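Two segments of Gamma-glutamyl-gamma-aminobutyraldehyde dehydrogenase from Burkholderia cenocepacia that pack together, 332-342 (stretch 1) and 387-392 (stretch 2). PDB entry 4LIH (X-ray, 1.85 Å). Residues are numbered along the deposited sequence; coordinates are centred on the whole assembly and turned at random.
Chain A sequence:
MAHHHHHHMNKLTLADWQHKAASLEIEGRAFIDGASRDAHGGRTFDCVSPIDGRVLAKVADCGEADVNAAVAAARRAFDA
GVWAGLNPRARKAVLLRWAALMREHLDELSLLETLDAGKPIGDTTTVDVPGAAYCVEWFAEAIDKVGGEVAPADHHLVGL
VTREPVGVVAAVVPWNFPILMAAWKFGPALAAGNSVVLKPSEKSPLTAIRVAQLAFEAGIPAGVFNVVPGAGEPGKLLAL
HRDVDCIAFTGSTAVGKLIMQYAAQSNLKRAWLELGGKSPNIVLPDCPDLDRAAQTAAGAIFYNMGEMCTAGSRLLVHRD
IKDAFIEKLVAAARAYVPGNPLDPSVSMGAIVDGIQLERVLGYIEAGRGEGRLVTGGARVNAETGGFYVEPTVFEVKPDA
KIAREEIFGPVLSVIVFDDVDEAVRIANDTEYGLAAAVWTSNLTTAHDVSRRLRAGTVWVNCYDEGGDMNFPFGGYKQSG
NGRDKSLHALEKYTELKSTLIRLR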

# COMPACT_ATOMS: atom_id res chain seq x y z
N ALA A 332 14.03 41.88 5.23
CA ALA A 332 12.94 40.97 5.64
C ALA A 332 12.65 40.95 7.14
O ALA A 332 11.48 40.84 7.54
CB ALA A 332 13.24 39.57 5.18
N ALA A 333 13.70 40.99 7.97
CA ALA A 333 13.53 40.99 9.45
C ALA A 333 12.69 42.15 9.96
O ALA A 333 12.08 42.02 11.03
CB ALA A 333 14.89 40.96 10.16
N ARG A 334 12.62 43.26 9.21
CA ARG A 334 11.86 44.44 9.63
C ARG A 334 10.38 44.18 9.87
O ARG A 334 9.82 44.74 10.82
CB ARG A 334 12.03 45.62 8.64
N ALA A 335 9.74 43.36 9.05
CA ALA A 335 8.31 43.07 9.22
C ALA A 335 8.01 42.41 10.56
O ALA A 335 6.84 42.29 10.97
CB ALA A 335 7.82 42.18 8.11
N TYR A 336 9.05 41.92 11.23
CA TYR A 336 8.87 41.17 12.47
C TYR A 336 9.24 42.00 13.68
O TYR A 336 9.74 41.46 14.66
CB TYR A 336 9.70 39.90 12.46
CG TYR A 336 9.32 38.95 11.40
CD1 TYR A 336 9.88 39.02 10.15
CD2 TYR A 336 8.38 37.97 11.63
CE1 TYR A 336 9.52 38.13 9.15
CE2 TYR A 336 8.02 37.08 10.64
CZ TYR A 336 8.60 37.15 9.41
OH TYR A 336 8.20 36.25 8.45
N VAL A 337 8.98 43.29 13.64
CA VAL A 337 9.20 44.12 14.84
C VAL A 337 8.12 43.72 15.82
O VAL A 337 6.96 43.64 15.42
CB VAL A 337 9.10 45.62 14.51
N PRO A 338 8.46 43.44 17.09
CA PRO A 338 7.40 42.94 18.01
C PRO A 338 6.28 43.92 18.17
O PRO A 338 6.49 45.12 18.01
CB PRO A 338 8.11 42.78 19.34
CG PRO A 338 9.55 42.67 19.00
CD PRO A 338 9.75 43.51 17.76
N GLY A 339 5.09 43.43 18.47
CA GLY A 339 3.95 44.31 18.73
C GLY A 339 2.91 43.53 19.49
O GLY A 339 3.12 42.34 19.79
N ASN A 340 1.80 44.19 19.78
CA ASN A 340 0.66 43.58 20.48
C ASN A 340 0.09 42.45 19.61
O ASN A 340 -0.39 42.70 18.50
CB ASN A 340 -0.43 44.62 20.77
CG ASN A 340 -1.53 44.10 21.71
OD1 ASN A 340 -1.75 42.91 21.84
ND2 ASN A 340 -2.22 45.03 22.39
N PRO A 341 0.10 41.21 20.13
CA PRO A 341 -0.43 40.17 19.25
C PRO A 341 -1.94 40.23 19.03
O PRO A 341 -2.41 39.58 18.11
CB PRO A 341 -0.02 38.87 19.95
CG PRO A 341 0.17 39.23 21.35
CD PRO A 341 0.62 40.66 21.40
N LEU A 342 -2.68 41.05 19.79
CA LEU A 342 -4.09 41.30 19.54
C LEU A 342 -4.35 42.13 18.29
O LEU A 342 -5.50 42.21 17.82
CB LEU A 342 -4.78 41.95 20.74
CG LEU A 342 -4.95 41.05 21.96
CD1 LEU A 342 -5.49 41.84 23.15
CD2 LEU A 342 -5.86 39.87 21.64
N PHE A 387 6.52 40.35 27.32
CA PHE A 387 7.87 39.84 27.05
C PHE A 387 8.15 39.85 25.56
O PHE A 387 7.54 39.12 24.84
CB PHE A 387 7.97 38.45 27.64
CG PHE A 387 7.52 38.40 29.07
CD1 PHE A 387 8.31 38.97 30.04
CD2 PHE A 387 6.30 37.87 29.42
CE1 PHE A 387 7.91 38.97 31.37
CE2 PHE A 387 5.89 37.86 30.73
CZ PHE A 387 6.68 38.42 31.70
N TYR A 388 9.06 40.73 25.14
CA TYR A 388 9.26 41.05 23.71
C TYR A 388 10.76 41.25 23.42
O TYR A 388 11.47 41.85 24.22
CB TYR A 388 8.51 42.31 23.33
CG TYR A 388 7.01 42.26 23.53
CD1 TYR A 388 6.17 41.74 22.55
CD2 TYR A 388 6.45 42.71 24.68
CE1 TYR A 388 4.80 41.68 22.74
CE2 TYR A 388 5.07 42.69 24.88
CZ TYR A 388 4.26 42.15 23.93
OH TYR A 388 2.88 42.15 24.14
N VAL A 389 11.21 40.74 22.28
CA VAL A 389 12.62 40.80 21.88
C VAL A 389 12.63 40.94 20.37
O VAL A 389 11.81 40.33 19.67
CB VAL A 389 13.44 39.59 22.43
CG1 VAL A 389 12.91 38.26 21.93
CG2 VAL A 389 14.93 39.71 22.13
N GLU A 390 13.51 41.79 19.88
CA GLU A 390 13.63 42.03 18.45
C GLU A 390 14.06 40.77 17.67
O GLU A 390 14.79 39.93 18.21
CB GLU A 390 14.63 43.13 18.16
CG GLU A 390 14.27 44.51 18.67
CD GLU A 390 15.45 45.48 18.65
OE1 GLU A 390 16.61 45.05 18.84
OE2 GLU A 390 15.19 46.67 18.39
N PRO A 391 13.66 40.67 16.39
CA PRO A 391 14.27 39.61 15.55
C PRO A 391 15.76 39.89 15.36
O PRO A 391 16.14 41.00 14.97
CB PRO A 391 13.50 39.72 14.24
CG PRO A 391 13.11 41.16 14.17
CD PRO A 391 12.84 41.59 15.59
N THR A 392 16.58 38.88 15.65
CA THR A 392 18.02 39.07 15.83
C THR A 392 18.81 38.14 14.92
O THR A 392 18.51 36.96 14.86
CB THR A 392 18.38 38.80 17.29
OG1 THR A 392 17.68 39.75 18.13
CG2 THR A 392 19.85 38.91 17.54

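Two prolines and a tyrosine make most of this contact, which buries 339 Å² counting both sides and has no hydrogen bond across it among the atoms modelled; van der Waals packing joins the two segments. Pro 391, the residue most covered, has its CA-to-CB bond directed toward stretch 1 and sits against Ala 333 and Tyr 336. Its CD lies 3.2 Å from Tyr 336 O and its CG 3.4 Å from Ala 333 O, so two carbonyl oxygens rest on ring methylenes. Ala 333 O also accepts a backbone hydrogen bond from Tyr 336 N (3.0 Å), which links the two residues whose carbonyl oxygens meet Pro 391. Beside these polar atoms, Tyr 336 CB approaches Pro 391 CG at 4.0 Å and Ala 333 CB approaches the same CG at 4.4 Å. Ala 333 adds just a methyl beside its carbonyl, while Tyr 336 contributes the base of its side chain and its ring leads off from the contact.

Pro 338 fills the next position, and its CA-to-CB bond likewise points toward stretch 2. Its CG is 3.3 Å from Val 389 O, its CD is 4.2 Å from Pro 391 CD, and its CB is 3.9 Å from Tyr 388 CD1. The compact ring thus touches backbone, proline and aromatic carbons at once.

Tyr 388, chi1 m, extends its buried ring along the chain beyond Pro 338. Gly 339 O lies 3.5 Å from Tyr 388 CE1, approaching the ring obliquely, as does Pro 338 CB; farther out, Pro 341 CD is 3.9 Å from Tyr 388 OH, a hydroxyl hydrogen-bonded elsewhere in the structure. The CA-to-CB bond of Asn 340 points away, and its OD1 accepts a hydrogen bond from Leu 342 N (2.9 Å) within its own loop. The CA-to-CB bond of Val 389 points away, and its carbonyl oxygen is what meets Pro 338.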